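PDB 2GQT: UDP-N-Acetylenolpyruvylglucosamine Reductase from Thermus caldophilus, which catalyses the FAD-dependent reduction of UDP-N-acetylenolpyruvylglucosamine to UDP-N-acetylmuramate with NADPH, a step in making peptidoglycan for the bacterial cell wall. Local coordinates for residues A[32-37]-A[137-142]; A[211-216]-A[252-257]; A[224-229]-A[234-239]. All coordinates share one frame; numbering follows the deposited sequence.

Interaction 1: residues A[32-37]-A[137-142]. With CA (calcium ion), chain B.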
ATOM      1  N   GLU A  32       8.313   9.029 -21.199  1.00 19.87           N
ATOM      2  CA  GLU A  32       7.876  10.314 -21.755  1.00 20.05           C
ATOM      3  C   GLU A  32       6.499  10.742 -21.252  1.00 19.62           C
ATOM      4  O   GLU A  32       6.273  11.920 -20.976  1.00 19.85           O
ATOM      5  CB  GLU A  32       7.927  10.305 -23.291  1.00 20.80           C
ATOM      6  CG  GLU A  32       9.339  10.355 -23.866  1.00 22.97           C
ATOM      7  CD  GLU A  32      10.141  11.539 -23.343  1.00 24.59           C
ATOM      8  OE1 GLU A  32       9.637  12.683 -23.399  1.00 26.71           O
ATOM      9  OE2 GLU A  32      11.275  11.322 -22.867  1.00 26.61           O
ATOM     10  N   GLU A  33       5.586   9.783 -21.117  1.00 18.49           N
ATOM     11  CA  GLU A  33       4.270  10.066 -20.560  1.00 17.62           C
ATOM     12  C   GLU A  33       4.378  10.479 -19.088  1.00 17.21           C
ATOM     13  O   GLU A  33       3.679  11.385 -18.651  1.00 16.72           O
ATOM     14  CB  GLU A  33       3.325   8.872 -20.744  1.00 17.14           C
ATOM     15  CG  GLU A  33       2.832   8.697 -22.194  1.00 17.33           C
ATOM     16  CD  GLU A  33       2.000   7.441 -22.408  1.00 17.85           C
ATOM     17  OE1 GLU A  33       1.652   7.134 -23.572  1.00 18.60           O
ATOM     18  OE2 GLU A  33       1.688   6.747 -21.422  1.00 18.36           O
ATOM     19  N   LEU A  34       5.274   9.835 -18.339  1.00 17.00           N
ATOM     20  CA  LEU A  34       5.527  10.230 -16.942  1.00 17.17           C
ATOM     21  C   LEU A  34       6.063  11.661 -16.836  1.00 17.91           C
ATOM     22  O   LEU A  34       5.617  12.425 -15.979  1.00 18.08           O
ATOM     23  CB  LEU A  34       6.478   9.255 -16.244  1.00 16.85           C
ATOM     24  CG  LEU A  34       6.647   9.496 -14.738  1.00 15.49           C
ATOM     25  CD1 LEU A  34       5.307   9.444 -14.002  1.00 14.53           C
ATOM     26  CD2 LEU A  34       7.624   8.507 -14.149  1.00 15.53           C
ATOM     27  N   LYS A  35       7.007  12.017 -17.710  1.00 18.82           N
ATOM     28  CA  LYS A  35       7.573  13.372 -17.735  1.00 19.63           C
ATOM     29  C   LYS A  35       6.484  14.419 -17.958  1.00 19.93           C
ATOM     30  O   LYS A  35       6.490  15.472 -17.316  1.00 20.54           O
ATOM     31  CB  LYS A  35       8.682  13.487 -18.788  1.00 20.09           C
ATOM     32  CG  LYS A  35       9.982  12.810 -18.365  1.00 21.75           C
ATOM     33  CD  LYS A  35      10.875  12.461 -19.545  1.00 23.78           C
ATOM     34  CE  LYS A  35      11.907  13.535 -19.829  1.00 25.82           C
ATOM     35  NZ  LYS A  35      12.847  13.074 -20.888  1.00 25.90           N
ATOM     36  N   ARG A  36       5.534  14.102 -18.837  1.00 19.96           N
ATOM     37  CA  ARG A  36       4.415  14.990 -19.143  1.00 20.06           C
ATOM     38  C   ARG A  36       3.402  15.093 -17.995  1.00 19.45           C
ATOM     39  O   ARG A  36       2.975  16.189 -17.631  1.00 19.41           O
ATOM     40  CB  ARG A  36       3.720  14.564 -20.444  1.00 20.69           C
ATOM     41  CG  ARG A  36       2.509  15.406 -20.810  1.00 22.88           C
ATOM     42  CD  ARG A  36       1.643  14.731 -21.851  1.00 26.72           C
ATOM     43  NE  ARG A  36       0.244  15.126 -21.694  1.00 28.47           N
ATOM     44  CZ  ARG A  36      -0.794  14.470 -22.204  1.00 30.22           C
ATOM     45  NH1 ARG A  36      -0.616  13.363 -22.917  1.00 30.80           N
ATOM     46  NH2 ARG A  36      -2.021  14.923 -21.994  1.00 30.64           N
ATOM     47  N   ALA A  37       3.028  13.951 -17.421  1.00 18.32           N
ATOM     48  CA  ALA A  37       2.048  13.922 -16.335  1.00 17.52           C
ATOM     49  C   ALA A  37       2.504  14.731 -15.116  1.00 17.21           C
ATOM     50  O   ALA A  37       1.678  15.312 -14.416  1.00 17.18           O
ATOM     51  CB  ALA A  37       1.757  12.485 -15.933  1.00 17.36           C
ATOM     52  N   GLY A 137      12.074  16.067 -12.572  1.00 14.35           N
ATOM     53  CA  GLY A 137      12.098  15.854 -14.015  1.00 14.64           C
ATOM     54  C   GLY A 137      13.056  14.798 -14.552  1.00 14.10           C
ATOM     55  O   GLY A 137      13.217  14.680 -15.766  1.00 15.41           O
ATOM     56  N   ALA A 138      13.680  14.019 -13.670  1.00 13.57           N
ATOM     57  CA  ALA A 138      14.688  13.040 -14.093  1.00 13.31           C
ATOM     58  C   ALA A 138      14.615  11.735 -13.302  1.00 12.49           C
ATOM     59  O   ALA A 138      14.088  11.699 -12.202  1.00 11.69           O
ATOM     60  CB  ALA A 138      16.083  13.636 -13.994  1.00 14.43           C
ATOM     61  N   PHE A 139      15.151  10.661 -13.877  1.00 11.77           N
ATOM     62  CA  PHE A 139      15.220   9.357 -13.218  1.00 11.36           C
ATOM     63  C   PHE A 139      16.563   9.210 -12.536  1.00 10.89           C
ATOM     64  O   PHE A 139      17.595   9.504 -13.146  1.00 11.45           O
ATOM     65  CB  PHE A 139      15.073   8.237 -14.250  1.00 11.87           C
ATOM     66  CG  PHE A 139      13.742   8.217 -14.931  1.00 11.96           C
ATOM     67  CD1 PHE A 139      12.689   7.469 -14.412  1.00 12.95           C
ATOM     68  CD2 PHE A 139      13.536   8.962 -16.089  1.00 14.20           C
ATOM     69  CE1 PHE A 139      11.444   7.458 -15.040  1.00 14.04           C
ATOM     70  CE2 PHE A 139      12.302   8.958 -16.730  1.00 14.69           C
ATOM     71  CZ  PHE A 139      11.255   8.196 -16.205  1.00 14.17           C
ATOM     72  N   HIS A 140      16.551   8.738 -11.296  1.00 10.74           N
ATOM     73  CA  HIS A 140      17.776   8.543 -10.529  1.00 10.73           C
ATOM     74  C   HIS A 140      17.752   7.166  -9.868  1.00 10.45           C
ATOM     75  O   HIS A 140      16.689   6.672  -9.498  1.00 11.17           O
ATOM     76  CB  HIS A 140      17.931   9.647  -9.474  1.00 11.66           C
ATOM     77  CG  HIS A 140      17.974  11.024 -10.060  1.00 13.23           C
ATOM     78  ND1 HIS A 140      19.043  11.481 -10.801  1.00 14.47           N
ATOM     79  CD2 HIS A 140      17.063  12.026 -10.056  1.00 15.40           C
ATOM     80  CE1 HIS A 140      18.796  12.712 -11.211  1.00 14.12           C
ATOM     81  NE2 HIS A 140      17.605  13.069 -10.768  1.00 15.62           N
ATOM     82  N   VAL A 141      18.911   6.544  -9.716  1.00  9.85           N
ATOM     83  CA  VAL A 141      18.980   5.227  -9.108  1.00  9.95           C
ATOM     84  C   VAL A 141      19.558   5.339  -7.700  1.00  9.34           C
ATOM     85  O   VAL A 141      20.611   5.957  -7.490  1.00  9.65           O
ATOM     86  CB  VAL A 141      19.808   4.254  -9.984  1.00 10.16           C
ATOM     87  CG1 VAL A 141      20.025   2.929  -9.282  1.00 11.09           C
ATOM     88  CG2 VAL A 141      19.118   4.032 -11.326  1.00 11.94           C
ATOM     89  N   TYR A 142      18.853   4.742  -6.746  1.00  8.83           N
ATOM     90  CA  TYR A 142      19.252   4.761  -5.345  1.00  8.75           C
ATOM     91  C   TYR A 142      19.404   3.357  -4.799  1.00  9.16           C
ATOM     92  O   TYR A 142      18.716   2.435  -5.223  1.00  9.85           O
ATOM     93  CB  TYR A 142      18.185   5.476  -4.512  1.00  9.21           C
ATOM     94  CG  TYR A 142      18.061   6.939  -4.843  1.00  8.79           C
ATOM     95  CD1 TYR A 142      18.909   7.873  -4.256  1.00 10.05           C
ATOM     96  CD2 TYR A 142      17.117   7.389  -5.764  1.00  9.73           C
ATOM     97  CE1 TYR A 142      18.811   9.216  -4.566  1.00 11.22           C
ATOM     98  CE2 TYR A 142      17.010   8.740  -6.081  1.00  9.18           C
ATOM     99  CZ  TYR A 142      17.867   9.652  -5.479  1.00 10.27           C
ATOM    100  OH  TYR A 142      17.779  10.996  -5.785  1.00 11.07           O
TER
HETATM  101 CA    CA B 501      22.670   6.955  -7.280  1.00 12.58          CA
HETATM  102  O   HOH W   1      23.172   5.389  -5.556  1.00 11.06           O
HETATM  103  O   HOH W   2      22.284   8.233  -5.306  1.00  9.57           O
HETATM  104  O   HOH W   3      24.853   7.912  -7.162  1.00 19.54           O
HETATM  105  O   HOH W   4      21.582   8.939  -8.064  1.00 16.46           O
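Leu34 reaches across from the helix to the ring of Phe139 on the strand, and this is the one apolar side-chain contact between 32-37 and 137-142. Its CD2 methyl lies obliquely to the ring, 4.1 Å from Phe139 CE1, and is about as near to CZ. A chi1 of -172°, which turns Leu34 CG away from its own backbone N, carries the methyl there. Beside this pair, Lys35 CE passes Gly137 O at 4.4 Å, a loose contact at the turn before the strand. Within its own helix, Lys35 NZ forms a salt bridge with Glu32 OE2 at 3.1 Å, meeting the carboxylate on its syn side. Further out, Phe134 packs edge-to-face on Phe139 and also touches Leu34, while Thr163 of strand 161-171 touches both. Leu34 also touches Val28 of strand 22-28. At the far end of the strand, Val141 O lies 2.3 Å from a calcium ion that four waters also bind. The arrangement is a helix laid against a beta hairpin, 128-135 with 138-142, with Leu34 as its main apolar contact, and it joins the mixed sheet and the antiparallel sheet of the FAD-binding part of MurB.

Interaction 2: residues A[211-216]-A[252-257]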
ATOM      1  N   ARG A 211      -5.766  -5.472  19.785  1.00 20.21           N
ATOM      2  CA  ARG A 211      -6.066  -5.993  21.117  1.00 20.51           C
ATOM      3  C   ARG A 211      -6.667  -4.914  22.020  1.00 19.45           C
ATOM      4  O   ARG A 211      -7.640  -5.178  22.734  1.00 19.69           O
ATOM      5  CB  ARG A 211      -4.818  -6.612  21.757  1.00 20.65           C
ATOM      6  CG  ARG A 211      -5.118  -7.704  22.772  1.00 22.15           C
ATOM      7  CD  ARG A 211      -3.869  -8.486  23.161  1.00 22.32           C
ATOM      8  NE  ARG A 211      -3.139  -8.969  21.993  1.00 24.99           N
ATOM      9  CZ  ARG A 211      -1.881  -8.645  21.700  1.00 26.26           C
ATOM     10  NH1 ARG A 211      -1.180  -7.850  22.500  1.00 26.71           N
ATOM     11  NH2 ARG A 211      -1.315  -9.134  20.608  1.00 27.28           N
ATOM     12  N   LEU A 212      -6.106  -3.701  21.974  1.00 18.82           N
ATOM     13  CA  LEU A 212      -6.633  -2.577  22.760  1.00 18.12           C
ATOM     14  C   LEU A 212      -8.077  -2.266  22.376  1.00 17.43           C
ATOM     15  O   LEU A 212      -8.933  -2.107  23.242  1.00 17.80           O
ATOM     16  CB  LEU A 212      -5.775  -1.311  22.614  1.00 18.41           C
ATOM     17  CG  LEU A 212      -4.438  -1.224  23.366  1.00 18.75           C
ATOM     18  CD1 LEU A 212      -3.631  -0.037  22.848  1.00 19.17           C
ATOM     19  CD2 LEU A 212      -4.618  -1.125  24.883  1.00 19.46           C
ATOM     20  N   ILE A 213      -8.337  -2.193  21.073  1.00 16.42           N
ATOM     21  CA  ILE A 213      -9.674  -1.894  20.571  1.00 15.52           C
ATOM     22  C   ILE A 213     -10.652  -3.000  20.983  1.00 15.50           C
ATOM     23  O   ILE A 213     -11.755  -2.707  21.445  1.00 14.65           O
ATOM     24  CB  ILE A 213      -9.649  -1.653  19.044  1.00 15.11           C
ATOM     25  CG1 ILE A 213      -8.901  -0.345  18.735  1.00 14.43           C
ATOM     26  CG2 ILE A 213     -11.065  -1.603  18.466  1.00 14.55           C
ATOM     27  CD1 ILE A 213      -8.454  -0.192  17.271  1.00 14.85           C
ATOM     28  N   ASP A 214     -10.224  -4.254  20.840  1.00 16.33           N
ATOM     29  CA  ASP A 214     -10.993  -5.422  21.295  1.00 17.32           C
ATOM     30  C   ASP A 214     -11.356  -5.341  22.782  1.00 17.76           C
ATOM     31  O   ASP A 214     -12.534  -5.462  23.133  1.00 17.85           O
ATOM     32  CB  ASP A 214     -10.231  -6.725  20.997  1.00 18.14           C
ATOM     33  CG  ASP A 214     -11.116  -7.978  21.070  1.00 19.88           C
ATOM     34  OD1 ASP A 214     -10.559  -9.088  20.940  1.00 22.64           O
ATOM     35  OD2 ASP A 214     -12.350  -7.866  21.239  1.00 22.59           O
ATOM     36  N   GLU A 215     -10.357  -5.120  23.647  1.00 18.08           N
ATOM     37  CA  GLU A 215     -10.586  -5.068  25.110  1.00 18.21           C
ATOM     38  C   GLU A 215     -11.523  -3.934  25.498  1.00 17.65           C
ATOM     39  O   GLU A 215     -12.230  -4.028  26.496  1.00 18.29           O
ATOM     40  CB  GLU A 215      -9.272  -4.959  25.910  1.00 18.89           C
ATOM     41  CG  GLU A 215      -9.415  -5.137  27.454  1.00 19.56           C
ATOM     42  CD  GLU A 215      -9.944  -3.889  28.180  1.00 21.64           C
ATOM     43  OE1 GLU A 215     -10.694  -4.033  29.177  1.00 21.67           O
ATOM     44  OE2 GLU A 215      -9.622  -2.764  27.753  1.00 22.71           O
ATOM     45  N   ARG A 216     -11.509  -2.858  24.716  1.00 16.88           N
ATOM     46  CA  ARG A 216     -12.400  -1.730  24.955  1.00 16.07           C
ATOM     47  C   ARG A 216     -13.816  -1.967  24.426  1.00 15.48           C
ATOM     48  O   ARG A 216     -14.682  -1.109  24.569  1.00 15.87           O
ATOM     49  CB  ARG A 216     -11.821  -0.440  24.371  1.00 15.99           C
ATOM     50  CG  ARG A 216     -10.478  -0.046  24.960  1.00 16.01           C
ATOM     51  CD  ARG A 216     -10.475  -0.113  26.486  1.00 15.49           C
ATOM     52  NE  ARG A 216      -9.208   0.355  27.029  1.00 15.99           N
ATOM     53  CZ  ARG A 216      -8.872   1.636  27.117  1.00 15.24           C
ATOM     54  NH1 ARG A 216      -9.721   2.579  26.723  1.00 16.71           N
ATOM     55  NH2 ARG A 216      -7.688   1.974  27.607  1.00 16.85           N
ATOM     56  N   ARG A 252     -12.623   8.831  14.947  1.00 12.00           N
ATOM     57  CA  ARG A 252     -12.711   9.740  16.084  1.00 12.43           C
ATOM     58  C   ARG A 252     -13.305   9.054  17.314  1.00 11.92           C
ATOM     59  O   ARG A 252     -12.880   9.309  18.440  1.00 12.54           O
ATOM     60  CB  ARG A 252     -13.508  10.986  15.716  1.00 12.60           C
ATOM     61  CG  ARG A 252     -12.769  11.931  14.785  1.00 13.99           C
ATOM     62  CD  ARG A 252     -13.434  13.302  14.743  1.00 15.01           C
ATOM     63  NE  ARG A 252     -14.844  13.213  14.374  1.00 15.83           N
ATOM     64  CZ  ARG A 252     -15.299  13.146  13.125  1.00 16.13           C
ATOM     65  NH1 ARG A 252     -14.458  13.156  12.096  1.00 16.55           N
ATOM     66  NH2 ARG A 252     -16.601  13.069  12.904  1.00 16.99           N
ATOM     67  N   ARG A 253     -14.275   8.170  17.101  1.00 11.50           N
ATOM     68  CA  ARG A 253     -14.866   7.426  18.204  1.00 11.79           C
ATOM     69  C   ARG A 253     -13.838   6.536  18.896  1.00 11.06           C
ATOM     70  O   ARG A 253     -13.808   6.461  20.125  1.00 11.59           O
ATOM     71  CB  ARG A 253     -16.052   6.604  17.709  1.00 12.49           C
ATOM     72  CG  ARG A 253     -17.250   7.452  17.280  1.00 15.02           C
ATOM     73  CD  ARG A 253     -18.157   7.732  18.456  1.00 18.61           C
ATOM     74  NE  ARG A 253     -18.938   6.539  18.763  1.00 20.80           N
ATOM     75  CZ  ARG A 253     -19.182   6.100  19.987  1.00 21.18           C
ATOM     76  NH1 ARG A 253     -18.679   6.752  21.036  1.00 20.78           N
ATOM     77  NH2 ARG A 253     -19.907   4.999  20.156  1.00 20.39           N
ATOM     78  N   VAL A 254     -12.975   5.890  18.113  1.00 10.39           N
ATOM     79  CA  VAL A 254     -11.897   5.085  18.694  1.00 10.82           C
ATOM     80  C   VAL A 254     -10.926   5.979  19.464  1.00 11.34           C
ATOM     81  O   VAL A 254     -10.509   5.640  20.567  1.00 11.45           O
ATOM     82  CB  VAL A 254     -11.127   4.235  17.632  1.00 10.41           C
ATOM     83  CG1 VAL A 254      -9.919   3.525  18.259  1.00 11.68           C
ATOM     84  CG2 VAL A 254     -12.058   3.229  16.978  1.00 11.12           C
ATOM     85  N   GLN A 255     -10.585   7.120  18.872  1.00 11.83           N
ATOM     86  CA  GLN A 255      -9.622   8.036  19.466  1.00 12.91           C
ATOM     87  C   GLN A 255     -10.140   8.720  20.737  1.00 13.00           C
ATOM     88  O   GLN A 255      -9.347   9.180  21.563  1.00 13.37           O
ATOM     89  CB  GLN A 255      -9.159   9.049  18.425  1.00 13.03           C
ATOM     90  CG  GLN A 255      -8.313   8.412  17.323  1.00 13.05           C
ATOM     91  CD  GLN A 255      -7.921   9.388  16.231  1.00 13.08           C
ATOM     92  OE1 GLN A 255      -8.669  10.303  15.905  1.00 14.39           O
ATOM     93  NE2 GLN A 255      -6.737   9.177  15.649  1.00 14.19           N
ATOM     94  N   GLU A 256     -11.463   8.790  20.906  1.00 13.12           N
ATOM     95  CA  GLU A 256     -12.045   9.247  22.183  1.00 13.71           C
ATOM     96  C   GLU A 256     -11.654   8.278  23.309  1.00 12.80           C
ATOM     97  O   GLU A 256     -11.470   8.699  24.455  1.00 13.01           O
ATOM     98  CB  GLU A 256     -13.575   9.422  22.079  1.00 13.84           C
ATOM     99  CG  GLU A 256     -14.239  10.030  23.318  1.00 15.59           C
ATOM    100  CD  GLU A 256     -15.693  10.399  23.098  1.00 16.61           C
ATOM    101  OE1 GLU A 256     -15.971  11.298  22.268  1.00 20.73           O
ATOM    102  OE2 GLU A 256     -16.557   9.804  23.776  1.00 18.52           O
ATOM    103  N   GLU A 257     -11.482   6.999  22.981  1.00 12.65           N
ATOM    104  CA  GLU A 257     -11.194   5.945  23.966  1.00 12.59           C
ATOM    105  C   GLU A 257      -9.734   5.547  24.117  1.00 13.26           C
ATOM    106  O   GLU A 257      -9.322   5.101  25.196  1.00 13.49           O
ATOM    107  CB  GLU A 257     -11.964   4.673  23.616  1.00 12.02           C
ATOM    108  CG  GLU A 257     -13.468   4.839  23.582  1.00 11.50           C
ATOM    109  CD  GLU A 257     -14.010   5.431  24.874  1.00 11.22           C
ATOM    110  OE1 GLU A 257     -13.768   4.849  25.948  1.00 12.17           O
ATOM    111  OE2 GLU A 257     -14.682   6.469  24.801  1.00 12.51           O
TER
HETATM  112  O   HOH W   5      -6.889   4.665  26.989  1.00 16.48           O
HETATM  113  O   HOH W   6     -12.623   2.309  26.593  1.00 16.66           O
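The backbone oxygen of Glu257 is gripped by Arg216 both directly and through water. Arg216 NH1 donates to Glu257 O at 3.0 Å, but the bond is weak: the N-H...O angle is only 130°, and the oxygen lies oblique to the guanidinium group. Water 5 reinforces it, accepting from Arg216 NH2 and donating to the same Glu257 O at 3.1 Å. A second bridge runs to the side chain, where water 6 takes a hydrogen bond from Arg216 NH1 and gives one to Glu257 OE1 at 2.9 Å. The opposite charges are thus linked through water, Arg216 NH1 and Glu257 OE1 standing 4.7 Å apart. That spacing would still be expected to give a modest electrostatic attraction.

Arg216 folds to reach this position. Its chain bends at chi2 (-48°), and Arg216 NE is held from behind by a salt bridge to Glu215 OE2 at 3.2 Å. With NE tied to its own segment and NH1 and NH2 turned to Glu257 and the waters, the guanidinium is restrained from more than one direction.

Deeper in, the contact is apolar. Val254 CG1 meets Ile213 CG1 at 4.0 Å and lies almost as close to Ile213 CD1, the two side chains crossing at about a right angle. Both residues also touch Ile228 of strand 226-228, and Ile213 packs on Phe201 as well.

Here, then, are two helices, 209-215 and 244-257, joined by a buried Ile-Val pair beneath a solvent-bridged polar rim. They pack on the small antiparallel sheet as part of the alpha/beta C-terminal domain of MurB.

Interaction 3: residues A[224-229]-A[234-239]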
ATOM      1  N   GLY A 224     -23.040   4.561   9.941  1.00 17.37           N
ATOM      2  CA  GLY A 224     -23.547   4.317   8.592  1.00 18.15           C
ATOM      3  C   GLY A 224     -23.188   2.918   8.128  1.00 18.64           C
ATOM      4  O   GLY A 224     -23.596   1.938   8.742  1.00 19.72           O
ATOM      5  N   ASP A 225     -22.405   2.826   7.055  1.00 18.23           N
ATOM      6  CA  ASP A 225     -21.912   1.538   6.552  1.00 17.91           C
ATOM      7  C   ASP A 225     -20.444   1.249   6.934  1.00 16.87           C
ATOM      8  O   ASP A 225     -19.864   0.262   6.475  1.00 16.97           O
ATOM      9  CB  ASP A 225     -22.100   1.440   5.029  1.00 18.76           C
ATOM     10  CG  ASP A 225     -23.506   0.993   4.618  1.00 20.39           C
ATOM     11  OD1 ASP A 225     -24.366   0.729   5.490  1.00 22.12           O
ATOM     12  OD2 ASP A 225     -23.749   0.905   3.395  1.00 22.22           O
ATOM     13  N   ALA A 226     -19.845   2.114   7.751  1.00 15.16           N
ATOM     14  CA  ALA A 226     -18.503   1.889   8.289  1.00 14.01           C
ATOM     15  C   ALA A 226     -18.617   1.166   9.630  1.00 13.60           C
ATOM     16  O   ALA A 226     -19.419   1.558  10.478  1.00 13.98           O
ATOM     17  CB  ALA A 226     -17.769   3.208   8.451  1.00 14.30           C
ATOM     18  N   MET A 227     -17.848   0.101   9.820  1.00 12.59           N
ATOM     19  CA  MET A 227     -17.935  -0.646  11.071  1.00 13.13           C
ATOM     20  C   MET A 227     -16.571  -1.146  11.498  1.00 12.50           C
ATOM     21  O   MET A 227     -15.774  -1.539  10.654  1.00 12.52           O
ATOM     22  CB  MET A 227     -18.904  -1.830  10.928  1.00 13.42           C
ATOM     23  CG  MET A 227     -19.192  -2.540  12.245  1.00 13.74           C
ATOM     24  SD  MET A 227     -20.315  -3.924  12.106  1.00 16.06           S
ATOM     25  CE  MET A 227     -19.264  -5.092  11.267  1.00 17.60           C
ATOM     26  N   ILE A 228     -16.291  -1.119  12.800  1.00 12.07           N
ATOM     27  CA  ILE A 228     -15.128  -1.816  13.334  1.00 12.71           C
ATOM     28  C   ILE A 228     -15.397  -3.316  13.208  1.00 12.20           C
ATOM     29  O   ILE A 228     -16.388  -3.830  13.751  1.00 12.03           O
ATOM     30  CB  ILE A 228     -14.825  -1.420  14.791  1.00 12.81           C
ATOM     31  CG1 ILE A 228     -14.570   0.089  14.882  1.00 13.45           C
ATOM     32  CG2 ILE A 228     -13.624  -2.200  15.307  1.00 13.47           C
ATOM     33  CD1 ILE A 228     -14.273   0.617  16.275  1.00 14.43           C
ATOM     34  N   SER A 229     -14.529  -3.998  12.463  1.00 12.24           N
ATOM     35  CA  SER A 229     -14.709  -5.403  12.147  1.00 12.72           C
ATOM     36  C   SER A 229     -14.970  -6.256  13.382  1.00 13.14           C
ATOM     37  O   SER A 229     -14.340  -6.077  14.425  1.00 13.17           O
ATOM     38  CB  SER A 229     -13.477  -5.924  11.421  1.00 12.81           C
ATOM     39  OG  SER A 229     -13.531  -7.329  11.295  1.00 14.29           O
ATOM     40  N   ASN A 234      -8.536  -3.852  14.723  1.00 13.27           N
ATOM     41  CA  ASN A 234      -7.780  -2.845  13.974  1.00 13.91           C
ATOM     42  C   ASN A 234      -8.183  -2.746  12.500  1.00 13.63           C
ATOM     43  O   ASN A 234      -7.449  -2.196  11.676  1.00 14.28           O
ATOM     44  CB  ASN A 234      -6.269  -3.066  14.109  1.00 14.16           C
ATOM     45  CG  ASN A 234      -5.471  -1.772  13.940  1.00 13.98           C
ATOM     46  OD1 ASN A 234      -6.025  -0.671  13.991  1.00 14.02           O
ATOM     47  ND2 ASN A 234      -4.164  -1.903  13.731  1.00 16.66           N
ATOM     48  N   PHE A 235      -9.354  -3.275  12.160  1.00 14.12           N
ATOM     49  CA  PHE A 235      -9.882  -3.145  10.810  1.00 14.58           C
ATOM     50  C   PHE A 235     -11.230  -2.442  10.820  1.00 14.76           C
ATOM     51  O   PHE A 235     -12.142  -2.822  11.563  1.00 14.07           O
ATOM     52  CB  PHE A 235      -9.981  -4.507  10.123  1.00 15.09           C
ATOM     53  CG  PHE A 235      -8.648  -5.078   9.731  1.00 15.14           C
ATOM     54  CD1 PHE A 235      -7.835  -5.698  10.674  1.00 16.18           C
ATOM     55  CD2 PHE A 235      -8.200  -4.992   8.419  1.00 15.90           C
ATOM     56  CE1 PHE A 235      -6.598  -6.220  10.321  1.00 16.41           C
ATOM     57  CE2 PHE A 235      -6.960  -5.522   8.053  1.00 16.22           C
ATOM     58  CZ  PHE A 235      -6.160  -6.136   9.011  1.00 16.15           C
ATOM     59  N   ILE A 236     -11.328  -1.380  10.028  1.00 15.43           N
ATOM     60  CA  ILE A 236     -12.609  -0.761   9.744  1.00 16.24           C
ATOM     61  C   ILE A 236     -13.042  -1.233   8.374  1.00 16.21           C
ATOM     62  O   ILE A 236     -12.294  -1.142   7.382  1.00 17.48           O
ATOM     63  CB  ILE A 236     -12.558   0.777   9.830  1.00 16.52           C
ATOM     64  CG1 ILE A 236     -12.344   1.188  11.290  1.00 17.00           C
ATOM     65  CG2 ILE A 236     -13.837   1.402   9.242  1.00 17.57           C
ATOM     66  CD1 ILE A 236     -11.917   2.637  11.496  1.00 18.44           C
ATOM     67  N   VAL A 237     -14.250  -1.761   8.317  1.00 16.16           N
ATOM     68  CA  VAL A 237     -14.747  -2.322   7.085  1.00 16.49           C
ATOM     69  C   VAL A 237     -15.922  -1.519   6.513  1.00 15.70           C
ATOM     70  O   VAL A 237     -16.673  -0.846   7.241  1.00 15.53           O
ATOM     71  CB  VAL A 237     -15.074  -3.827   7.258  1.00 17.20           C
ATOM     72  CG1 VAL A 237     -13.814  -4.611   7.663  1.00 18.52           C
ATOM     73  CG2 VAL A 237     -16.176  -4.024   8.287  1.00 17.59           C
ATOM     74  N   ASN A 238     -16.040  -1.583   5.190  1.00 15.42           N
ATOM     75  CA  ASN A 238     -17.081  -0.916   4.429  1.00 15.63           C
ATOM     76  C   ASN A 238     -18.156  -1.944   4.091  1.00 16.42           C
ATOM     77  O   ASN A 238     -17.919  -2.855   3.301  1.00 17.05           O
ATOM     78  CB  ASN A 238     -16.444  -0.323   3.159  1.00 15.36           C
ATOM     79  CG  ASN A 238     -17.424   0.447   2.277  1.00 15.86           C
ATOM     80  OD1 ASN A 238     -17.009   1.095   1.311  1.00 16.80           O
ATOM     81  ND2 ASN A 238     -18.712   0.372   2.585  1.00 13.83           N
ATOM     82  N   LEU A 239     -19.325  -1.804   4.711  1.00 16.80           N
ATOM     83  CA  LEU A 239     -20.411  -2.780   4.560  1.00 17.77           C
ATOM     84  C   LEU A 239     -21.225  -2.593   3.278  1.00 18.39           C
ATOM     85  O   LEU A 239     -22.121  -3.389   2.984  1.00 18.68           O
ATOM     86  CB  LEU A 239     -21.327  -2.762   5.787  1.00 17.70           C
ATOM     87  CG  LEU A 239     -20.683  -3.175   7.117  1.00 18.59           C
ATOM     88  CD1 LEU A 239     -21.649  -2.951   8.256  1.00 18.84           C
ATOM     89  CD2 LEU A 239     -20.228  -4.626   7.114  1.00 20.12           C
TER
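Strands 226-228 and 236-238 form an antiparallel beta hairpin in the C-terminal domain, with their N-to-C directions 147° apart. Four backbone hydrogen bonds lace it. Met227 and Val237 are the central hydrogen-bonded pair: Val237 N gives to Met227 O at 2.8 Å, and Met227 N to Val237 O at 3.0 Å. Beyond them, Leu239 N donates to Asp225 O and Ser229 N to Phe235 O, each at 2.8 Å and nearly straight (172° and 173°). Between these bonds, Ala226 with Asn238 and Ile228 with Ile236 are non-hydrogen-bonded pairs, and Ile236 CA sends a CA-H...O contact to Met227 O.

Met227, Val237 and Leu239 gather on one face. Leu239 CD1 lies 4.0 Å from Met227 CB, and the methionine also brings SD near that methyl. Ser229 CB rests on Val237 CG1 at 4.0 Å. The opposite face carries Ala226, Ile228 and Ile236, where Ile228 CG1 comes within 4.4 Å of Ile236 CG1.

Asp225 is held through its carboxylate by Arg222 and the backbone N of Gln241. Phe235 meets His232 edge-to-face, and its side chain lies about 4 Å from that of Cys199, the likely proton donor. On the isoleucine face, helix 244-257 covers Ile228 and Ile236 through Leu250, and helix 209-215 reaches Ile228 through Ile213; strand 222-223 completes the three-stranded sheet beside 226-228.

Overall arrangement
Interaction 1 comes first along the chain and stands apart, in the FAD-binding part, its centre 43 Å from that of interaction 2 and 38 Å from that of interaction 3, on the opposite side of the chain's centre. The other two are neighbours, with centres 14 Å apart, both within the C-terminal domain. There the hairpin of interaction 3 falls in sequence between the two helices of interaction 2, and they touch directly: Val254 CG2 lies 3.5 Å from Ile228 CD1. Helices and hairpin thus share one apolar core, with the side chain of Ile213 about 9 Å from that of Cys199, whereas interaction 1 lies in the flavin-binding region, far from that core.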